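Elastinolytic metalloprotease (Pseudoalteromonas sp. CF6-2, PDB 6IK4) probably acts as a zinc-dependent M23-family endopeptidase that cuts elastin and the peptide bridges of bacterial peptidoglycan, the present chain being its peptidase part. Local coordinates at residues G19-T24 against S32-N37; Y28-L33 against I142-S147; S62-V67 against L108-Q113; T75-M80 against V119-L124. One frame throughout, in Å; residues are numbered along the deposited sequence.

Contact 1: residues G19-T24 against S32-N37; sequences GAHSNT and SLDFNN. With ZN (zinc ion), chain B.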
loop_
_atom_site.group_PDB
_atom_site.type_symbol
_atom_site.label_atom_id
_atom_site.label_comp_id
_atom_site.label_asym_id
_atom_site.label_seq_id
_atom_site.Cartn_x
_atom_site.Cartn_y
_atom_site.Cartn_z
ATOM N N GLY A 19 -8.734 -4.270 5.382
ATOM C CA GLY A 19 -8.369 -5.665 5.262
ATOM C C GLY A 19 -7.686 -5.991 3.945
ATOM O O GLY A 19 -7.800 -5.274 2.946
ATOM N N ALA A 20 -6.989 -7.129 3.944
ATOM C CA ALA A 20 -6.289 -7.571 2.745
ATOM C C ALA A 20 -7.279 -7.972 1.659
ATOM O O ALA A 20 -8.340 -8.542 1.937
ATOM C CB ALA A 20 -5.355 -8.739 3.078
ATOM N N HIS A 21 -6.933 -7.646 0.412
ATOM C CA HIS A 21 -7.774 -7.963 -0.732
ATOM C C HIS A 21 -6.893 -8.162 -1.952
ATOM O O HIS A 21 -5.717 -7.791 -1.965
ATOM C CB HIS A 21 -8.831 -6.869 -0.993
ATOM C CG HIS A 21 -8.271 -5.475 -1.055
ATOM N ND1 HIS A 21 -7.851 -4.793 0.069
ATOM C CD2 HIS A 21 -8.077 -4.631 -2.099
ATOM C CE1 HIS A 21 -7.423 -3.592 -0.279
ATOM N NE2 HIS A 21 -7.547 -3.470 -1.590
ATOM N N SER A 22 -7.473 -8.773 -2.984
ATOM C CA SER A 22 -6.761 -8.880 -4.244
ATOM C C SER A 22 -6.689 -7.513 -4.916
ATOM O O SER A 22 -7.365 -6.553 -4.521
ATOM C CB SER A 22 -7.442 -9.887 -5.175
ATOM O OG SER A 22 -8.491 -9.250 -5.890
ATOM N N ASN A 23 -5.874 -7.442 -5.972
ATOM C CA ASN A 23 -5.689 -6.178 -6.670
ATOM C C ASN A 23 -7.011 -5.624 -7.179
ATOM O O ASN A 23 -7.204 -4.405 -7.182
ATOM C CB ASN A 23 -4.708 -6.343 -7.830
ATOM C CG ASN A 23 -4.381 -5.024 -8.495
ATOM O OD1 ASN A 23 -4.088 -4.035 -7.821
ATOM N ND2 ASN A 23 -4.448 -4.992 -9.823
ATOM N N THR A 24 -7.939 -6.499 -7.581
ATOM C CA THR A 24 -9.244 -6.054 -8.063
ATOM C C THR A 24 -10.304 -6.008 -6.980
ATOM O O THR A 24 -11.347 -5.379 -7.190
ATOM C CB THR A 24 -9.764 -6.976 -9.168
ATOM O OG1 THR A 24 -9.971 -8.283 -8.624
ATOM C CG2 THR A 24 -8.775 -7.048 -10.320
ATOM N N SER A 32 -3.170 -6.978 -1.432
ATOM C CA SER A 32 -3.268 -5.530 -1.387
ATOM C C SER A 32 -3.885 -5.052 -0.075
ATOM O O SER A 32 -4.662 -5.764 0.565
ATOM C CB SER A 32 -4.110 -5.008 -2.564
ATOM O OG SER A 32 -3.586 -5.446 -3.812
ATOM N N LEU A 33 -3.537 -3.819 0.296
ATOM C CA LEU A 33 -4.090 -3.117 1.448
ATOM C C LEU A 33 -4.410 -1.695 1.031
ATOM O O LEU A 33 -3.686 -1.107 0.224
ATOM C CB LEU A 33 -3.095 -3.094 2.626
ATOM C CG LEU A 33 -2.744 -4.452 3.234
ATOM C CD1 LEU A 33 -1.425 -4.359 4.001
ATOM C CD2 LEU A 33 -3.872 -4.934 4.156
ATOM N N ASP A 34 -5.494 -1.138 1.574
ATOM C CA ASP A 34 -5.821 0.270 1.374
ATOM C C ASP A 34 -5.407 1.050 2.622
ATOM O O ASP A 34 -5.888 0.762 3.721
ATOM C CB ASP A 34 -7.314 0.448 1.086
ATOM C CG ASP A 34 -7.730 -0.222 -0.208
ATOM O OD1 ASP A 34 -6.859 -0.415 -1.070
ATOM O OD2 ASP A 34 -8.922 -0.547 -0.373
ATOM N N PHE A 35 -4.492 2.011 2.453
ATOM C CA PHE A 35 -3.975 2.835 3.544
ATOM C C PHE A 35 -4.489 4.266 3.425
ATOM O O PHE A 35 -4.522 4.824 2.324
ATOM C CB PHE A 35 -2.444 2.919 3.528
ATOM C CG PHE A 35 -1.732 1.621 3.778
ATOM C CD1 PHE A 35 -2.112 0.779 4.809
ATOM C CD2 PHE A 35 -0.663 1.262 2.982
ATOM C CE1 PHE A 35 -1.432 -0.394 5.050
ATOM C CE2 PHE A 35 0.020 0.082 3.200
ATOM C CZ PHE A 35 -0.356 -0.750 4.237
ATOM N N ASN A 36 -4.826 4.885 4.560
ATOM C CA ASN A 36 -5.107 6.321 4.549
ATOM C C ASN A 36 -4.784 6.901 5.920
ATOM O O ASN A 36 -4.811 6.190 6.926
ATOM C CB ASN A 36 -6.560 6.607 4.146
ATOM C CG ASN A 36 -7.543 6.461 5.311
ATOM O OD1 ASN A 36 -7.840 7.430 6.009
ATOM N ND2 ASN A 36 -8.061 5.250 5.513
ATOM N N ASN A 37 -4.463 8.196 5.962
ATOM C CA ASN A 37 -4.073 8.804 7.230
ATOM C C ASN A 37 -5.212 9.555 7.905
ATOM O O ASN A 37 -4.964 10.303 8.853
ATOM C CB ASN A 37 -2.872 9.742 7.039
ATOM C CG ASN A 37 -3.251 11.083 6.430
ATOM O OD1 ASN A 37 -4.292 11.228 5.780
ATOM N ND2 ASN A 37 -2.379 12.080 6.623
HETATM ZN ZN ZN B . -7.474 -1.619 -2.580
HETATM O O HOH W 1 -7.809 -2.511 2.622
#
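His21 and Asp34 reach one zinc ion through different first torsions. In His21, CG sits between the backbone N and the carbonyl carbon, chi1 51°, which turns NE2 to the zinc at 2.1 Å. In Asp34, CG lies anti to the carbonyl carbon, chi1 -64°, which brings OD1 to the same zinc at 2.0 Å. The side chains cross at about a right angle, with ring and carboxylate planes 63° apart. His120 is the third protein ligand. His21 ND1 donates to Gly19 O at 2.9 Å, and the oxygen lies in the ring plane. This bond holds the rotation of the imidazole and leaves NE2 for the metal. Ser32 CB packs over one face of the ring, 4.1 Å from the His21 centroid. Tyr149 also stacks on this ring. His21 and Ser32 form an antiparallel hydrogen-bonded pair: His21 N to Ser32 O is 3.0 Å, and Ser32 N to His21 O is 2.7 Å. A water accepts from Asp34 N and donates to Gly19 O. The site is thus built on a loop and an inner strand. The loop leaves strand 14-17, and strand 32-36 lies between that strand and strand 119-125.

Contact 2: residues Y28-L33 against I142-S147; sequences YPYSSL and IDVGNS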
loop_
_atom_site.group_PDB
_atom_site.type_symbol
_atom_site.label_atom_id
_atom_site.label_comp_id
_atom_site.label_asym_id
_atom_site.label_seq_id
_atom_site.Cartn_x
_atom_site.Cartn_y
_atom_site.Cartn_z
ATOM N N TYR A 28 -8.495 -14.324 -5.687
ATOM C CA TYR A 28 -7.210 -14.507 -4.993
ATOM C C TYR A 28 -6.010 -14.015 -5.807
ATOM O O TYR A 28 -6.108 -13.847 -7.026
ATOM C CB TYR A 28 -6.978 -15.987 -4.685
ATOM C CG TYR A 28 -7.829 -16.576 -3.603
ATOM C CD1 TYR A 28 -7.597 -16.274 -2.266
ATOM C CD2 TYR A 28 -8.839 -17.480 -3.912
ATOM C CE1 TYR A 28 -8.373 -16.837 -1.269
ATOM C CE2 TYR A 28 -9.619 -18.048 -2.923
ATOM C CZ TYR A 28 -9.384 -17.725 -1.605
ATOM O OH TYR A 28 -10.164 -18.290 -0.623
ATOM N N PRO A 29 -4.851 -13.814 -5.151
ATOM C CA PRO A 29 -4.538 -13.870 -3.714
ATOM C C PRO A 29 -4.838 -12.536 -3.031
ATOM O O PRO A 29 -5.121 -11.580 -3.747
ATOM C CB PRO A 29 -3.041 -14.167 -3.701
ATOM C CG PRO A 29 -2.529 -13.497 -4.932
ATOM C CD PRO A 29 -3.664 -13.463 -5.949
ATOM N N TYR A 30 -4.780 -12.462 -1.696
ATOM C CA TYR A 30 -5.014 -11.190 -0.999
ATOM C C TYR A 30 -3.676 -10.469 -0.915
ATOM O O TYR A 30 -2.926 -10.603 0.055
ATOM C CB TYR A 30 -5.628 -11.406 0.373
ATOM C CG TYR A 30 -6.925 -12.183 0.303
ATOM C CD1 TYR A 30 -7.713 -12.157 -0.847
ATOM C CD2 TYR A 30 -7.345 -12.962 1.375
ATOM C CE1 TYR A 30 -8.901 -12.891 -0.919
ATOM C CE2 TYR A 30 -8.520 -13.690 1.315
ATOM C CZ TYR A 30 -9.291 -13.654 0.167
ATOM O OH TYR A 30 -10.450 -14.397 0.128
ATOM N N SER A 31 -3.404 -9.680 -1.945
ATOM C CA SER A 31 -2.110 -9.054 -2.192
ATOM C C SER A 31 -2.043 -7.590 -1.783
ATOM O O SER A 31 -0.958 -7.001 -1.838
ATOM C CB SER A 31 -1.802 -9.124 -3.679
ATOM O OG SER A 31 -2.749 -8.339 -4.378
ATOM N N SER A 32 -3.170 -6.978 -1.432
ATOM C CA SER A 32 -3.268 -5.530 -1.387
ATOM C C SER A 32 -3.885 -5.052 -0.075
ATOM O O SER A 32 -4.662 -5.764 0.565
ATOM C CB SER A 32 -4.110 -5.008 -2.564
ATOM O OG SER A 32 -3.586 -5.446 -3.812
ATOM N N LEU A 33 -3.537 -3.819 0.296
ATOM C CA LEU A 33 -4.090 -3.117 1.448
ATOM C C LEU A 33 -4.410 -1.695 1.031
ATOM O O LEU A 33 -3.686 -1.107 0.224
ATOM C CB LEU A 33 -3.095 -3.094 2.626
ATOM C CG LEU A 33 -2.744 -4.452 3.234
ATOM C CD1 LEU A 33 -1.425 -4.359 4.001
ATOM C CD2 LEU A 33 -3.872 -4.934 4.156
ATOM N N ILE A 142 1.722 -9.828 8.641
ATOM C CA ILE A 142 0.380 -9.616 8.104
ATOM C C ILE A 142 -0.362 -10.946 8.114
ATOM O O ILE A 142 0.125 -11.946 7.573
ATOM C CB ILE A 142 0.432 -9.038 6.678
ATOM C CG1 ILE A 142 1.208 -7.716 6.660
ATOM C CG2 ILE A 142 -0.997 -8.865 6.117
ATOM C CD1 ILE A 142 1.574 -7.250 5.246
ATOM N N ASP A 143 -1.531 -10.966 8.729
ATOM C CA ASP A 143 -2.381 -12.151 8.720
ATOM C C ASP A 143 -3.623 -11.805 7.913
ATOM O O ASP A 143 -4.414 -10.962 8.335
ATOM C CB ASP A 143 -2.751 -12.578 10.139
ATOM C CG ASP A 143 -3.339 -13.970 10.178
ATOM O OD1 ASP A 143 -4.439 -14.166 9.618
ATOM O OD2 ASP A 143 -2.692 -14.873 10.744
ATOM N N VAL A 144 -3.812 -12.455 6.767
ATOM C CA VAL A 144 -4.954 -12.096 5.921
ATOM C C VAL A 144 -6.229 -12.752 6.450
ATOM O O VAL A 144 -6.204 -13.744 7.184
ATOM C CB VAL A 144 -4.711 -12.456 4.445
ATOM C CG1 VAL A 144 -3.417 -11.806 3.934
ATOM C CG2 VAL A 144 -4.726 -13.989 4.225
ATOM N N GLY A 145 -7.368 -12.177 6.070
ATOM C CA GLY A 145 -8.663 -12.672 6.488
ATOM C C GLY A 145 -9.182 -13.750 5.560
ATOM O O GLY A 145 -8.443 -14.340 4.770
ATOM N N ASN A 146 -10.487 -13.998 5.650
ATOM C CA ASN A 146 -11.102 -15.120 4.945
ATOM C C ASN A 146 -11.888 -14.704 3.712
ATOM O O ASN A 146 -12.505 -15.558 3.064
ATOM C CB ASN A 146 -12.000 -15.902 5.908
ATOM C CG ASN A 146 -11.215 -16.544 7.037
ATOM O OD1 ASN A 146 -10.020 -16.834 6.896
ATOM N ND2 ASN A 146 -11.876 -16.765 8.165
ATOM N N SER A 147 -11.884 -13.422 3.370
ATOM C CA SER A 147 -12.523 -12.931 2.155
ATOM C C SER A 147 -11.883 -11.594 1.816
ATOM O O SER A 147 -11.191 -10.997 2.644
ATOM C CB SER A 147 -14.036 -12.781 2.335
ATOM O OG SER A 147 -14.307 -11.846 3.359
HETATM O O HOH W 2 -10.145 -17.035 1.828
#
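Tyr30 points its ring at the backbone of Val144-Ser147 and makes the largest share of this contact. Its CG lies anti to the carbonyl carbon, chi1 -57°, which sends the ring across to the other segment. The tight part is along one edge and at the tip. Tyr30 CD2 meets Val144 CG2 at 4.0 Å. Next to it, Gly145 O lies near the ring plane, 3.5 Å from Tyr30 CE2. At the tip, Tyr30 OH comes within 3.2 Å of Ser147 CA, and Ser147 O lies over one ring face. Deeper in the fold, Leu33 CD1 and Ile142 CD1 touch end to end at 4.3 Å, and Phe158 packs on both side chains. The loose side is at Tyr28 and Asn146, which are exposed. There a water links the segments. It is 2.8 Å from Tyr28 OH and 3.2 Å from Tyr30 OH, and it donates a weak bond to Asn146 O. An alanine at Tyr30 would probably open a gap beside Val144 and Gly145 and leave the water without one of its partners. The backbone of 28-33 is irregular. A cis peptide precedes Pro29, and Tyr30 centres an inverse gamma turn. Ser31 and Ser32 then both face His21, which makes a classic beta bulge at the start of strand 32-36. The arrangement is an interface between two sheets: it joins the entry to a strand of the large antiparallel sheet to the end of strand 140-143 in the smaller four-stranded one.

Contact 3: residues S62-V67 against L108-Q113; sequences SCNIRV and LCEGGQ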
loop_
_atom_site.group_PDB
_atom_site.type_symbol
_atom_site.label_atom_id
_atom_site.label_comp_id
_atom_site.label_asym_id
_atom_site.label_seq_id
_atom_site.Cartn_x
_atom_site.Cartn_y
_atom_site.Cartn_z
ATOM N N SER A 62 -0.575 8.514 -14.608
ATOM C CA SER A 62 -0.414 9.555 -13.601
ATOM C C SER A 62 -0.897 9.126 -12.217
ATOM O O SER A 62 -0.669 9.861 -11.252
ATOM C CB SER A 62 -1.154 10.824 -14.033
ATOM O OG SER A 62 -2.553 10.656 -13.869
ATOM N N CYS A 63 -1.568 7.979 -12.089
ATOM C CA CYS A 63 -2.121 7.568 -10.800
ATOM C C CYS A 63 -1.630 6.187 -10.365
ATOM O O CYS A 63 -2.221 5.579 -9.467
ATOM C CB CYS A 63 -3.655 7.607 -10.834
ATOM S SG CYS A 63 -4.463 6.387 -11.900
ATOM N N ASN A 64 -0.539 5.691 -10.952
ATOM C CA ASN A 64 -0.176 4.285 -10.783
ATOM C C ASN A 64 1.327 4.134 -10.976
ATOM O O ASN A 64 1.841 4.327 -12.085
ATOM C CB ASN A 64 -0.958 3.422 -11.770
ATOM C CG ASN A 64 -0.720 1.938 -11.574
ATOM O OD1 ASN A 64 -0.165 1.511 -10.560
ATOM N ND2 ASN A 64 -1.176 1.137 -12.530
ATOM N N ILE A 65 2.036 3.791 -9.901
ATOM C CA ILE A 65 3.493 3.722 -9.925
ATOM C C ILE A 65 3.940 2.495 -9.136
ATOM O O ILE A 65 3.252 2.047 -8.214
ATOM C CB ILE A 65 4.121 5.016 -9.358
ATOM C CG1 ILE A 65 5.604 5.120 -9.714
ATOM C CG2 ILE A 65 3.923 5.099 -7.840
ATOM C CD1 ILE A 65 6.226 6.428 -9.285
ATOM N N ARG A 66 5.108 1.956 -9.504
ATOM C CA ARG A 66 5.625 0.732 -8.904
ATOM C C ARG A 66 7.115 0.877 -8.604
ATOM O O ARG A 66 7.849 1.530 -9.357
ATOM C CB ARG A 66 5.388 -0.470 -9.841
ATOM C CG ARG A 66 5.873 -1.822 -9.303
ATOM C CD ARG A 66 5.636 -2.931 -10.308
ATOM N NE ARG A 66 4.222 -3.098 -10.657
ATOM C CZ ARG A 66 3.765 -4.054 -11.461
ATOM N NH1 ARG A 66 4.605 -4.936 -11.993
ATOM N NH2 ARG A 66 2.470 -4.135 -11.730
ATOM N N VAL A 67 7.549 0.272 -7.496
ATOM C CA VAL A 67 8.953 0.181 -7.110
ATOM C C VAL A 67 9.340 -1.293 -7.145
ATOM O O VAL A 67 8.806 -2.090 -6.367
ATOM C CB VAL A 67 9.207 0.759 -5.707
ATOM C CG1 VAL A 67 10.718 0.703 -5.373
ATOM C CG2 VAL A 67 8.655 2.186 -5.592
ATOM N N LEU A 108 -9.030 7.473 -9.936
ATOM C CA LEU A 108 -9.486 6.378 -10.777
ATOM C C LEU A 108 -9.055 6.572 -12.229
ATOM O O LEU A 108 -9.777 6.215 -13.158
ATOM C CB LEU A 108 -11.001 6.227 -10.666
ATOM C CG LEU A 108 -11.466 5.953 -9.231
ATOM C CD1 LEU A 108 -12.972 5.787 -9.169
ATOM C CD2 LEU A 108 -10.768 4.716 -8.676
ATOM N N CYS A 109 -7.857 7.124 -12.439
ATOM C CA CYS A 109 -7.414 7.430 -13.795
ATOM C C CYS A 109 -7.248 6.180 -14.655
ATOM O O CYS A 109 -7.235 6.290 -15.885
ATOM C CB CYS A 109 -6.115 8.250 -13.750
ATOM S SG CYS A 109 -4.547 7.322 -13.719
ATOM N N GLU A 110 -7.124 4.995 -14.053
ATOM C CA GLU A 110 -7.097 3.744 -14.808
ATOM C C GLU A 110 -8.281 2.846 -14.468
ATOM O O GLU A 110 -8.234 1.640 -14.723
ATOM C CB GLU A 110 -5.793 2.976 -14.579
ATOM C CG GLU A 110 -4.567 3.603 -15.195
ATOM C CD GLU A 110 -3.372 2.663 -15.129
ATOM O OE1 GLU A 110 -3.463 1.540 -15.667
ATOM O OE2 GLU A 110 -2.349 3.038 -14.521
ATOM N N GLY A 111 -9.337 3.398 -13.899
ATOM C CA GLY A 111 -10.488 2.595 -13.538
ATOM C C GLY A 111 -10.469 2.222 -12.073
ATOM O O GLY A 111 -9.627 2.667 -11.286
ATOM N N GLY A 112 -11.429 1.381 -11.708
ATOM C CA GLY A 112 -11.591 0.936 -10.340
ATOM C C GLY A 112 -12.722 1.664 -9.637
ATOM O O GLY A 112 -13.513 2.400 -10.234
ATOM N N GLN A 113 -12.793 1.445 -8.332
ATOM C CA GLN A 113 -13.774 2.119 -7.498
ATOM C C GLN A 113 -13.105 2.608 -6.224
ATOM O O GLN A 113 -12.094 2.050 -5.786
ATOM C CB GLN A 113 -14.957 1.203 -7.149
ATOM C CG GLN A 113 -14.579 -0.247 -6.884
ATOM C CD GLN A 113 -15.784 -1.103 -6.515
ATOM O OE1 GLN A 113 -15.971 -1.454 -5.349
ATOM N NE2 GLN A 113 -16.613 -1.430 -7.505
#
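Cys63 and Cys109 bring their backbones within 6.1 Å, CA to CA, and a disulfide cross-links them. Residues 62-63 lead into strand 64-68. Across from them, Leu108 to Gly111 form a type I beta turn just after helix 104-107, closed by Gly111 N donating to Leu108 O at 2.9 Å. Cys109 and Glu110 are the two central residues of this turn, and both point toward residues 62-67. Cys63 SG and Cys109 SG are bonded at 2.0 Å, with a chi3 of -89°, near the value usual for a disulfide. Both SG atoms sit between the backbone N and the carbonyl carbon of their own residue. Asn64 CG is anti to the backbone N, chi1 -175°, which turns the amide toward Glu110. Asn64 ND2 donates to Glu110 OE2 at 3.0 Å from above the carboxylate plane, 41° out of it. Glu110 OE2 is also bonded to Ser61 OG. Asn64 OD1 accepts from Asn76 ND2, so the amide is held at both ends. A leucine at Asn64 would probably cost Glu110 OE2 one of its two partners and Asn76 ND2 its side-chain acceptor. The turn is tied to strand 73-81 by Tyr78 OH, which bonds Glu110 N and Gly111 O.

Contact 4: residues T75-M80 against V119-L124; sequences TNYYHM and VHFTLL. With ZN (zinc ion), chain B.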
loop_
_atom_site.group_PDB
_atom_site.type_symbol
_atom_site.label_atom_id
_atom_site.label_comp_id
_atom_site.label_asym_id
_atom_site.label_seq_id
_atom_site.Cartn_x
_atom_site.Cartn_y
_atom_site.Cartn_z
ATOM N N THR A 75 6.462 -3.314 -4.897
ATOM C CA THR A 75 5.232 -2.771 -4.344
ATOM C C THR A 75 4.624 -1.816 -5.361
ATOM O O THR A 75 5.334 -1.033 -6.001
ATOM C CB THR A 75 5.475 -2.076 -2.998
ATOM O OG1 THR A 75 6.581 -1.161 -3.097
ATOM C CG2 THR A 75 5.781 -3.127 -1.928
ATOM N N ASN A 76 3.308 -1.899 -5.509
ATOM C CA ASN A 76 2.571 -1.068 -6.444
ATOM C C ASN A 76 1.680 -0.131 -5.646
ATOM O O ASN A 76 1.160 -0.514 -4.596
ATOM C CB ASN A 76 1.747 -1.938 -7.393
ATOM C CG ASN A 76 1.379 -1.218 -8.671
ATOM O OD1 ASN A 76 2.119 -1.267 -9.653
ATOM N ND2 ASN A 76 0.233 -0.529 -8.663
ATOM N N TYR A 77 1.542 1.108 -6.134
ATOM C CA TYR A 77 0.825 2.181 -5.449
ATOM C C TYR A 77 -0.184 2.756 -6.432
ATOM O O TYR A 77 0.216 3.384 -7.416
ATOM C CB TYR A 77 1.789 3.281 -4.974
ATOM C CG TYR A 77 2.940 2.748 -4.139
ATOM C CD1 TYR A 77 4.027 2.097 -4.740
ATOM C CD2 TYR A 77 2.937 2.878 -2.755
ATOM C CE1 TYR A 77 5.073 1.586 -3.974
ATOM C CE2 TYR A 77 3.981 2.378 -1.984
ATOM C CZ TYR A 77 5.036 1.720 -2.592
ATOM O OH TYR A 77 6.071 1.212 -1.821
ATOM N N TYR A 78 -1.477 2.590 -6.148
ATOM C CA TYR A 78 -2.536 3.022 -7.048
ATOM C C TYR A 78 -3.442 4.032 -6.336
ATOM O O TYR A 78 -3.454 4.123 -5.104
ATOM C CB TYR A 78 -3.343 1.810 -7.577
ATOM C CG TYR A 78 -4.347 2.184 -8.648
ATOM C CD1 TYR A 78 -3.927 2.684 -9.876
ATOM C CD2 TYR A 78 -5.713 2.073 -8.422
ATOM C CE1 TYR A 78 -4.848 3.053 -10.863
ATOM C CE2 TYR A 78 -6.636 2.435 -9.401
ATOM C CZ TYR A 78 -6.194 2.929 -10.615
ATOM O OH TYR A 78 -7.116 3.296 -11.589
ATOM N N HIS A 79 -4.166 4.824 -7.145
ATOM C CA HIS A 79 -4.936 6.003 -6.701
ATOM C C HIS A 79 -4.028 7.185 -6.353
ATOM O O HIS A 79 -4.317 7.936 -5.422
ATOM C CB HIS A 79 -5.857 5.707 -5.508
ATOM C CG HIS A 79 -6.778 4.545 -5.698
ATOM N ND1 HIS A 79 -7.616 4.423 -6.785
ATOM C CD2 HIS A 79 -7.030 3.477 -4.903
ATOM C CE1 HIS A 79 -8.332 3.316 -6.660
ATOM N NE2 HIS A 79 -7.993 2.722 -5.529
ATOM N N MET A 80 -2.952 7.381 -7.119
ATOM C CA MET A 80 -1.927 8.364 -6.796
ATOM C C MET A 80 -2.123 9.664 -7.573
ATOM O O MET A 80 -2.852 9.731 -8.567
ATOM C CB MET A 80 -0.526 7.802 -7.103
ATOM C CG MET A 80 -0.165 6.527 -6.340
ATOM S SD MET A 80 -0.040 6.873 -4.576
ATOM C CE MET A 80 1.423 7.901 -4.489
ATOM N N VAL A 119 -4.385 5.146 -0.653
ATOM C CA VAL A 119 -3.517 4.453 -1.609
ATOM C C VAL A 119 -3.837 2.964 -1.559
ATOM O O VAL A 119 -3.983 2.385 -0.476
ATOM C CB VAL A 119 -2.026 4.719 -1.328
ATOM C CG1 VAL A 119 -1.647 4.346 0.106
ATOM C CG2 VAL A 119 -1.152 3.940 -2.330
ATOM N N HIS A 120 -4.016 2.365 -2.734
ATOM C CA HIS A 120 -4.166 0.928 -2.898
ATOM C C HIS A 120 -2.760 0.369 -3.068
ATOM O O HIS A 120 -2.115 0.620 -4.087
ATOM C CB HIS A 120 -5.058 0.644 -4.112
ATOM C CG HIS A 120 -5.115 -0.794 -4.539
ATOM N ND1 HIS A 120 -5.965 -1.710 -3.960
ATOM C CD2 HIS A 120 -4.476 -1.451 -5.536
ATOM C CE1 HIS A 120 -5.832 -2.877 -4.568
ATOM N NE2 HIS A 120 -4.933 -2.747 -5.527
ATOM N N PHE A 121 -2.287 -0.362 -2.065
ATOM C CA PHE A 121 -0.904 -0.832 -1.964
ATOM C C PHE A 121 -0.853 -2.335 -2.231
ATOM O O PHE A 121 -1.561 -3.093 -1.570
ATOM C CB PHE A 121 -0.386 -0.497 -0.562
ATOM C CG PHE A 121 0.981 -1.041 -0.232
ATOM C CD1 PHE A 121 2.126 -0.337 -0.571
ATOM C CD2 PHE A 121 1.109 -2.213 0.500
ATOM C CE1 PHE A 121 3.389 -0.821 -0.230
ATOM C CE2 PHE A 121 2.365 -2.707 0.839
ATOM C CZ PHE A 121 3.500 -2.005 0.477
ATOM N N THR A 122 0.006 -2.773 -3.164
ATOM C CA THR A 122 0.012 -4.163 -3.627
ATOM C C THR A 122 1.428 -4.724 -3.616
ATOM O O THR A 122 2.363 -4.047 -4.050
ATOM C CB THR A 122 -0.555 -4.283 -5.062
ATOM O OG1 THR A 122 -1.870 -3.714 -5.118
ATOM C CG2 THR A 122 -0.572 -5.770 -5.569
ATOM N N LEU A 123 1.572 -5.969 -3.148
ATOM C CA LEU A 123 2.840 -6.699 -3.194
ATOM C C LEU A 123 2.868 -7.621 -4.409
ATOM O O LEU A 123 1.913 -8.375 -4.649
ATOM C CB LEU A 123 3.049 -7.526 -1.922
ATOM C CG LEU A 123 4.353 -8.342 -1.862
ATOM C CD1 LEU A 123 5.577 -7.414 -1.793
ATOM C CD2 LEU A 123 4.356 -9.326 -0.677
ATOM N N LEU A 124 3.980 -7.595 -5.144
ATOM C CA LEU A 124 4.139 -8.420 -6.323
ATOM C C LEU A 124 5.470 -9.152 -6.242
ATOM O O LEU A 124 6.392 -8.729 -5.542
ATOM C CB LEU A 124 4.095 -7.583 -7.612
ATOM C CG LEU A 124 2.846 -6.741 -7.859
ATOM C CD1 LEU A 124 3.082 -5.330 -7.402
ATOM C CD2 LEU A 124 2.479 -6.771 -9.336
HETATM ZN ZN ZN B . -7.474 -1.619 -2.580
HETATM O O HOH W 3 -1.319 -1.215 -6.270
#
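The zinc-site strands of the M23 fold meet here: strand 119-124 carries His120, the second histidine of the His-x-His motif, beside residues 75-78 of strand 73-81, with His79 at the break that follows. The strands are antiparallel. Asn76 pairs with Thr122, and Tyr78 with His120, through four backbone hydrogen bonds. Asn76, Tyr78, His120 and Thr122 share the zinc-bearing face. Thr75, Tyr77, Phe121 and Leu123 lie on the opposite one. There Phe121 turns its edge toward the face of Tyr77 in an offset edge-to-face pair, centroids 5.4 Å apart and planes at 69°. Thr75 CG2 touches Phe121 CZ at 3.5 Å, and Thr75 OG1 is hydrogen-bonded to Tyr77 OH at 2.7 Å. Met80 SD lies alongside Val119 CG2 at 3.9 Å. On the zinc face, a water accepts from Asn76 ND2 at 2.9 Å, donates to His120 O and bonds Thr122 OG1. Asn76 ND2 also bonds Asn64 OD1, and Thr122 OG1 bonds Ser32 OG. His79, a predicted active-site residue, brings CD2 to 3.5 Å from His120 CB, and its ND1 is bonded to Ala107 O. His120 CG is anti to the backbone N, chi1 170°, and ND1 reaches the zinc at 2.0 Å. His120 NE2 is bonded to Asn23 OD1, a second-shell partner. Gripped at both nitrogens, the imidazole is fixed in rotation, and Asn23 would be expected to polarise it toward the metal.

How the contacts relate
Contacts 1 and 4 are buried and share the zinc ion: contact 1 supplies His21 and Asp34, contact 4 His120. Their strands, 32-36 and 119-125, are neighbours in the large sheet, and Ser32 OG to Thr122 OG1 bridges them. Contact 2 shares Ser32 and Leu33 with contact 1 but turns outward, is only partly buried and relies on packing and a water. Contact 3 is a surface contact, about 13 Å between centres from contact 1. It is covalent and polar, where contact 4 combines sheet bonds, aromatic packing and a metal bond. Asn64 to Asn76 and Gly111 to Tyr78 join contact 3 to contact 4.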